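PDB 2DWU: glutamate racemase from Bacillus anthracis, which belongs to the Asp/Glu/hydantoin racemase family, alpha/beta proteins with two parallel sheets, and forms a two-chain assembly with D-glutamic acid bound. Local coordinates for residues K109-G114 against I181-L186; P95-I100 against E213-E218. All coordinates share one frame; numbering follows the deposited sequence.

Contact 1 (K109-G114 against I181-L186); sequences KVTKKG and IDTLIL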
ATOM      1  N   LYS B 109       1.165   6.635  -5.890  1.00  7.01           N
ATOM      2  CA  LYS B 109       1.884   7.010  -4.677  1.00  7.93           C
ATOM      3  C   LYS B 109       3.329   7.469  -4.944  1.00  9.11           C
ATOM      4  O   LYS B 109       3.810   8.439  -4.336  1.00  8.79           O
ATOM      5  CB  LYS B 109       1.879   5.820  -3.698  1.00 10.90           C
ATOM      6  CG  LYS B 109       2.650   6.105  -2.404  1.00 11.85           C
ATOM      7  CD  LYS B 109       2.743   4.852  -1.540  1.00 17.58           C
ATOM      8  CE  LYS B 109       3.880   4.954  -0.537  1.00 23.03           C
ATOM      9  NZ  LYS B 109       4.458   3.594  -0.301  1.00 26.39           N
ATOM     10  N   VAL B 110       4.030   6.812  -5.872  1.00  8.16           N
ATOM     11  CA  VAL B 110       5.425   7.151  -6.102  1.00 10.31           C
ATOM     12  C   VAL B 110       5.723   8.174  -7.188  1.00 10.73           C
ATOM     13  O   VAL B 110       6.816   8.753  -7.179  1.00 10.91           O
ATOM     14  CB  VAL B 110       6.297   5.887  -6.387  1.00 12.20           C
ATOM     15  CG1 VAL B 110       6.119   4.888  -5.286  1.00 11.84           C
ATOM     16  CG2 VAL B 110       5.952   5.274  -7.724  1.00 13.86           C
ATOM     17  N   THR B 111       4.783   8.417  -8.092  1.00  9.58           N
ATOM     18  CA  THR B 111       5.066   9.372  -9.168  1.00  9.88           C
ATOM     19  C   THR B 111       5.110  10.788  -8.634  1.00 11.03           C
ATOM     20  O   THR B 111       4.364  11.155  -7.720  1.00 11.14           O
ATOM     21  CB  THR B 111       4.021   9.283 -10.330  1.00 10.10           C
ATOM     22  OG1 THR B 111       4.430  10.110 -11.440  1.00  9.82           O
ATOM     23  CG2 THR B 111       2.648   9.725  -9.863  1.00  8.78           C
ATOM     24  N   LYS B 112       6.032  11.563  -9.192  1.00 10.44           N
ATOM     25  CA  LYS B 112       6.160  12.960  -8.825  1.00 12.39           C
ATOM     26  C   LYS B 112       5.636  13.808  -9.990  1.00 13.73           C
ATOM     27  O   LYS B 112       5.085  14.884  -9.766  1.00 14.43           O
ATOM     28  CB  LYS B 112       7.621  13.317  -8.541  1.00 15.05           C
ATOM     29  CG  LYS B 112       8.226  12.615  -7.322  1.00 19.28           C
ATOM     30  CD  LYS B 112       9.619  13.176  -7.022  1.00 25.38           C
ATOM     31  CE  LYS B 112      10.274  12.480  -5.831  1.00 27.21           C
ATOM     32  NZ  LYS B 112      10.484  11.012  -6.075  1.00 30.48           N
ATOM     33  N   LYS B 113       5.806  13.303 -11.212  0.50 12.19           N
ATOM     34  CA  LYS B 113       5.392  14.004 -12.444  0.50 11.23           C
ATOM     35  C   LYS B 113       4.020  13.631 -12.998  0.50 11.91           C
ATOM     36  O   LYS B 113       3.491  14.317 -13.886  0.50 12.50           O
ATOM     37  CB  LYS B 113       6.424  13.754 -13.556  0.50 10.85           C
ATOM     38  CG  LYS B 113       7.872  14.029 -13.158  0.50  9.81           C
ATOM     39  CD  LYS B 113       8.840  13.835 -14.308  0.50 10.30           C
ATOM     40  CE  LYS B 113       8.750  14.977 -15.309  0.50  9.35           C
ATOM     41  NZ  LYS B 113       9.838  14.873 -16.337  0.50  8.45           N
ATOM     42  N   GLY B 114       3.460  12.534 -12.498  1.00 10.38           N
ATOM     43  CA  GLY B 114       2.191  12.052 -12.992  1.00 10.81           C
ATOM     44  C   GLY B 114       2.315  11.435 -14.375  1.00  9.04           C
ATOM     45  O   GLY B 114       1.381  11.493 -15.138  1.00 10.31           O
ATOM     46  N   ILE B 181       8.632   9.443 -18.491  1.00  9.62           N
ATOM     47  CA  ILE B 181       7.953   8.785 -17.361  1.00 11.06           C
ATOM     48  C   ILE B 181       8.888   8.805 -16.163  1.00  9.85           C
ATOM     49  O   ILE B 181      10.101   8.920 -16.325  1.00 13.03           O
ATOM     50  CB  ILE B 181       7.613   7.287 -17.652  1.00 10.34           C
ATOM     51  CG1 ILE B 181       8.896   6.485 -17.931  1.00 11.61           C
ATOM     52  CG2 ILE B 181       6.638   7.180 -18.788  1.00 13.32           C
ATOM     53  CD1 ILE B 181       8.611   4.966 -17.947  1.00 11.84           C
ATOM     54  N   ASP B 182       8.346   8.722 -14.950  1.00  9.05           N
ATOM     55  CA  ASP B 182       9.212   8.637 -13.785  1.00  7.93           C
ATOM     56  C   ASP B 182       8.848   7.404 -12.953  1.00  8.78           C
ATOM     57  O   ASP B 182       9.415   7.181 -11.893  1.00 10.06           O
ATOM     58  CB  ASP B 182       9.156   9.921 -12.918  1.00 11.35           C
ATOM     59  CG  ASP B 182       7.811  10.140 -12.223  1.00 11.37           C
ATOM     60  OD1 ASP B 182       6.866   9.338 -12.397  1.00 11.59           O
ATOM     61  OD2 ASP B 182       7.721  11.156 -11.486  1.00 11.81           O
ATOM     62  N   THR B 183       7.920   6.604 -13.472  1.00  9.51           N
ATOM     63  CA  THR B 183       7.437   5.403 -12.785  1.00  9.49           C
ATOM     64  C   THR B 183       7.129   4.330 -13.837  1.00  8.79           C
ATOM     65  O   THR B 183       6.624   4.654 -14.902  1.00  9.17           O
ATOM     66  CB  THR B 183       6.131   5.770 -12.016  1.00  9.97           C
ATOM     67  OG1 THR B 183       6.414   6.829 -11.085  1.00 11.79           O
ATOM     68  CG2 THR B 183       5.568   4.547 -11.261  1.00 10.94           C
ATOM     69  N   LEU B 184       7.445   3.061 -13.558  1.00  6.78           N
ATOM     70  CA  LEU B 184       7.164   1.978 -14.500  1.00  6.33           C
ATOM     71  C   LEU B 184       6.550   0.818 -13.727  1.00  6.82           C
ATOM     72  O   LEU B 184       7.148   0.325 -12.770  1.00  7.78           O
ATOM     73  CB  LEU B 184       8.451   1.471 -15.180  1.00  8.77           C
ATOM     74  CG  LEU B 184       8.178   0.210 -16.024  1.00 10.44           C
ATOM     75  CD1 LEU B 184       7.488   0.614 -17.299  1.00 13.12           C
ATOM     76  CD2 LEU B 184       9.482  -0.543 -16.311  1.00 13.75           C
ATOM     77  N   ILE B 185       5.361   0.401 -14.136  1.00  6.37           N
ATOM     78  CA  ILE B 185       4.707  -0.736 -13.505  1.00  7.14           C
ATOM     79  C   ILE B 185       5.086  -2.019 -14.244  1.00  6.43           C
ATOM     80  O   ILE B 185       4.931  -2.109 -15.476  1.00  6.90           O
ATOM     81  CB  ILE B 185       3.180  -0.582 -13.543  1.00  6.51           C
ATOM     82  CG1 ILE B 185       2.760   0.677 -12.768  1.00  6.27           C
ATOM     83  CG2 ILE B 185       2.509  -1.870 -12.952  1.00  7.40           C
ATOM     84  CD1 ILE B 185       1.273   1.047 -12.962  1.00  7.83           C
ATOM     85  N   LEU B 186       5.623  -2.999 -13.516  1.00  6.09           N
ATOM     86  CA  LEU B 186       5.933  -4.297 -14.122  1.00  5.87           C
ATOM     87  C   LEU B 186       4.610  -5.078 -14.148  1.00  8.58           C
ATOM     88  O   LEU B 186       4.289  -5.829 -13.208  1.00  9.16           O
ATOM     89  CB  LEU B 186       6.965  -5.037 -13.268  1.00  8.10           C
ATOM     90  CG  LEU B 186       8.286  -4.328 -13.047  1.00  7.21           C
ATOM     91  CD1 LEU B 186       9.257  -5.261 -12.274  1.00  8.61           C
ATOM     92  CD2 LEU B 186       8.906  -3.945 -14.405  1.00  9.97           C
TER
HETATM   93  O   HOH W   1       8.690   8.088  -9.094  1.00 30.39           O
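Thr-111, just after helix 100-110, and Thr-183, at the start of strand 183-187, approach to 5.9 Å between CA atoms, where a turn leads from the helix into strand 115-120, the neighbour of 183-187 in the four-stranded parallel sheet. The carboxylate of Asp-182 does most of the work. Its OD2 accepts two backbone N-H groups, at 2.9 Å from Lys-112 N and likewise from Lys-113 N, on the syn side but from opposite faces of its plane. OD1 takes Thr-111 OG1 through its syn lone pair at 2.7 Å, and Thr-183 OG1 donates to it from above the plane. Threonine suits position 111: with OG1 anti to the backbone N (chi1 -173°), the hydroxyl gives to Asp-182 and accepts from Gly-114 N in an ST motif. Next to this polar cluster, Val-110 CG2 and Thr-183 CG2 meet at 3.6 Å, and a water lies 2.8 Å from Val-110 O and 3.0 Å from Asp-182 O. Lys-113 lays CG against Asp-182 OD2, its ammonium forming a salt bridge with Asp-180. Four donors, two per oxygen, should hold the carboxylate's rotation and probably stabilise its ionised form; short Asp-182 thereby ties the turn to the strand's start.

Contact 2 (P95-I100 against E213-E218); sequences PVIGVI and EETAIE
Thr-215 and Ile-97 each place a methyl, CG2, anti to the backbone N, and the two methyls meet at 3.7 Å. The same rotamer of Thr-215 (chi1 -62°) sets OG1 beside its own backbone N, from where the hydroxyl donates back to Ser-211 O, one turn earlier in the helix. The polar atom is thus satisfied within its own helix and can sit in a buried, largely apolar contact: CG1 of Val-99 rests against OG1 at 3.4 Å, and Val-99 CA comes to 3.3 Å from it. No hydrogen bond joins the two segments.

Threonine fits because its two small branches divide the work, CG2 facing Ile-97 and the carbonyl of Gly-98, OG1 facing Val-99. Branched Ile-97 suits a strand and points its side chain at the helix, whereas Gly-98 brings no side chain to the interface. At the other end, the aliphatic CG of Glu-218 lies 4.4 Å from Ile-97 CG2, and its buried carboxylate is paired with Arg-105.

Strand 96-98 and the 213-218 part of helix 211-226 run nearly antiparallel, at 158°, with 9.0 Å between their axes. Ile-97 also packs on Leu-219 and Ile-222 further along the helix, and Pro-102 of helix 100-110 touches both Thr-215 and Glu-218. The strand is outermost, within this chain, in the six-stranded parallel sheet, its backbone hydrogen-bonded to strand 70-75. Val-99, just beyond it, touches Asn-78 of helix 78-91, and its side chain lies about 6 Å from the bound D-glutamic acid.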
ATOM      1  N   PRO B  95     -13.617 -11.764  -1.168  1.00 15.07           N
ATOM      2  CA  PRO B  95     -12.820 -10.694  -1.784  1.00 14.18           C
ATOM      3  C   PRO B  95     -11.952 -11.287  -2.897  1.00 13.26           C
ATOM      4  O   PRO B  95     -11.314 -12.327  -2.702  1.00 12.59           O
ATOM      5  CB  PRO B  95     -11.934 -10.203  -0.648  1.00 16.34           C
ATOM      6  CG  PRO B  95     -12.726 -10.514   0.584  1.00 18.65           C
ATOM      7  CD  PRO B  95     -13.350 -11.854   0.277  1.00 15.48           C
ATOM      8  N   VAL B  96     -11.908 -10.615  -4.037  1.00 12.42           N
ATOM      9  CA  VAL B  96     -11.086 -11.049  -5.154  1.00 11.29           C
ATOM     10  C   VAL B  96     -10.115  -9.896  -5.410  1.00 10.12           C
ATOM     11  O   VAL B  96     -10.536  -8.765  -5.699  1.00 13.25           O
ATOM     12  CB  VAL B  96     -11.907 -11.328  -6.450  1.00 12.80           C
ATOM     13  CG1 VAL B  96     -10.942 -11.793  -7.548  1.00 14.88           C
ATOM     14  CG2 VAL B  96     -12.952 -12.426  -6.212  1.00 12.77           C
ATOM     15  N   ILE B  97      -8.826 -10.168  -5.268  1.00  9.72           N
ATOM     16  CA  ILE B  97      -7.793  -9.143  -5.441  1.00 10.12           C
ATOM     17  C   ILE B  97      -6.984  -9.472  -6.694  1.00 11.28           C
ATOM     18  O   ILE B  97      -6.411 -10.567  -6.804  1.00 10.51           O
ATOM     19  CB  ILE B  97      -6.816  -9.121  -4.223  1.00 11.91           C
ATOM     20  CG1 ILE B  97      -7.492  -8.537  -2.962  1.00 13.92           C
ATOM     21  CG2 ILE B  97      -5.633  -8.218  -4.526  1.00 10.29           C
ATOM     22  CD1 ILE B  97      -8.580  -9.394  -2.336  1.00 16.98           C
ATOM     23  N   GLY B  98      -6.942  -8.535  -7.634  1.00  9.98           N
ATOM     24  CA  GLY B  98      -6.187  -8.713  -8.864  1.00  8.74           C
ATOM     25  C   GLY B  98      -4.854  -8.001  -8.707  1.00  8.37           C
ATOM     26  O   GLY B  98      -4.660  -7.197  -7.776  1.00  8.52           O
ATOM     27  N   VAL B  99      -3.951  -8.250  -9.640  1.00  6.09           N
ATOM     28  CA  VAL B  99      -2.612  -7.657  -9.557  1.00  8.24           C
ATOM     29  C   VAL B  99      -2.466  -6.308 -10.253  1.00  8.27           C
ATOM     30  O   VAL B  99      -1.442  -5.637 -10.086  1.00  9.57           O
ATOM     31  CB  VAL B  99      -1.520  -8.613 -10.124  1.00  6.67           C
ATOM     32  CG1 VAL B  99      -1.249  -9.729  -9.126  1.00  6.03           C
ATOM     33  CG2 VAL B  99      -1.948  -9.238 -11.458  1.00  7.95           C
ATOM     34  N   ILE B 100      -3.486  -5.906 -10.999  1.00  8.46           N
ATOM     35  CA  ILE B 100      -3.423  -4.639 -11.748  1.00  7.77           C
ATOM     36  C   ILE B 100      -3.680  -3.391 -10.898  1.00  7.14           C
ATOM     37  O   ILE B 100      -2.834  -2.494 -10.871  1.00  6.82           O
ATOM     38  CB  ILE B 100      -4.395  -4.693 -12.956  1.00  6.99           C
ATOM     39  CG1 ILE B 100      -3.914  -5.782 -13.922  1.00  8.27           C
ATOM     40  CG2 ILE B 100      -4.509  -3.298 -13.656  1.00  8.06           C
ATOM     41  CD1 ILE B 100      -4.783  -5.961 -15.146  1.00 12.13           C
ATOM     42  N   GLU B 213       4.778  -7.248  -5.031  0.50  8.96           N
ATOM     43  CA  GLU B 213       4.917  -6.537  -3.767  0.50  9.22           C
ATOM     44  C   GLU B 213       3.679  -5.721  -3.424  0.50  8.51           C
ATOM     45  O   GLU B 213       3.213  -5.718  -2.283  0.50  8.86           O
ATOM     46  CB  GLU B 213       6.132  -5.597  -3.813  0.50 11.56           C
ATOM     47  CG  GLU B 213       7.440  -6.328  -3.944  0.50 13.95           C
ATOM     48  CD  GLU B 213       8.610  -5.513  -3.447  0.50 17.34           C
ATOM     49  OE1 GLU B 213       8.458  -4.818  -2.419  0.50 19.60           O
ATOM     50  OE2 GLU B 213       9.687  -5.589  -4.068  0.50 19.48           O
ATOM     51  N   GLU B 214       3.116  -5.047  -4.416  1.00  8.14           N
ATOM     52  CA  GLU B 214       1.960  -4.220  -4.138  1.00  7.81           C
ATOM     53  C   GLU B 214       0.682  -5.008  -3.925  1.00  6.10           C
ATOM     54  O   GLU B 214      -0.206  -4.578  -3.188  1.00  7.81           O
ATOM     55  CB  GLU B 214       1.775  -3.210  -5.275  1.00  8.14           C
ATOM     56  CG  GLU B 214       3.073  -2.483  -5.603  1.00  9.79           C
ATOM     57  CD  GLU B 214       3.692  -1.761  -4.421  1.00 14.70           C
ATOM     58  OE1 GLU B 214       2.962  -1.468  -3.460  1.00 15.88           O
ATOM     59  OE2 GLU B 214       4.911  -1.465  -4.460  1.00 17.57           O
ATOM     60  N   THR B 215       0.582  -6.179  -4.552  1.00  5.97           N
ATOM     61  CA  THR B 215      -0.638  -6.964  -4.400  1.00  6.20           C
ATOM     62  C   THR B 215      -0.688  -7.586  -3.022  1.00  7.49           C
ATOM     63  O   THR B 215      -1.771  -7.695  -2.430  1.00  7.03           O
ATOM     64  CB  THR B 215      -0.747  -8.043  -5.479  1.00  7.47           C
ATOM     65  OG1 THR B 215      -0.814  -7.389  -6.752  1.00  8.16           O
ATOM     66  CG2 THR B 215      -2.049  -8.868  -5.325  1.00  9.11           C
ATOM     67  N   ALA B 216       0.463  -7.967  -2.492  1.00  6.57           N
ATOM     68  CA  ALA B 216       0.438  -8.540  -1.158  1.00  6.95           C
ATOM     69  C   ALA B 216       0.021  -7.505  -0.109  1.00  8.00           C
ATOM     70  O   ALA B 216      -0.759  -7.809   0.804  1.00  7.60           O
ATOM     71  CB  ALA B 216       1.831  -9.160  -0.797  1.00  6.94           C
ATOM     72  N   ILE B 217       0.491  -6.262  -0.236  1.00  7.39           N
ATOM     73  CA  ILE B 217       0.093  -5.282   0.751  1.00  8.62           C
ATOM     74  C   ILE B 217      -1.388  -4.912   0.549  1.00  7.45           C
ATOM     75  O   ILE B 217      -2.092  -4.652   1.511  1.00  8.06           O
ATOM     76  CB  ILE B 217       1.047  -4.051   0.770  1.00  7.94           C
ATOM     77  CG1 ILE B 217       0.712  -3.184   1.982  1.00  8.41           C
ATOM     78  CG2 ILE B 217       1.002  -3.283  -0.554  1.00  9.26           C
ATOM     79  CD1 ILE B 217       1.812  -2.195   2.323  1.00 10.13           C
ATOM     80  N   GLU B 218      -1.881  -4.942  -0.695  1.00  8.44           N
ATOM     81  CA  GLU B 218      -3.291  -4.660  -0.937  1.00  8.67           C
ATOM     82  C   GLU B 218      -4.149  -5.745  -0.274  1.00  8.81           C
ATOM     83  O   GLU B 218      -5.148  -5.461   0.379  1.00  8.05           O
ATOM     84  CB  GLU B 218      -3.581  -4.613  -2.446  1.00  9.39           C
ATOM     85  CG  GLU B 218      -5.033  -4.257  -2.759  1.00 11.63           C
ATOM     86  CD  GLU B 218      -5.227  -2.961  -3.568  1.00 14.44           C
ATOM     87  OE1 GLU B 218      -4.349  -2.063  -3.611  1.00 13.12           O
ATOM     88  OE2 GLU B 218      -6.322  -2.850  -4.158  1.00 13.49           O
TER

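How the contacts relate
Along the chain the segments come in the order 95-100, 109-114, 181-186, 213-218, so contact 2 brackets contact 1. Their centres lie 18 Å apart; the closest atoms of the two are about 6 Å apart, so they do not meet directly. Contact 2 belongs to the six-stranded parallel sheet and contact 1 to the four-stranded one. Helix 100-110 carries the chain from the first sheet to the second, and helix 211-226, following strand 207-210, carries it back; the contacts thus lie at the two connections between the halves, whose residues together line the D-glutamic acid pocket. Both also reach the second subunit: Lys-109 of each chain forms a salt bridge with Glu-214 of the neighbouring subunit.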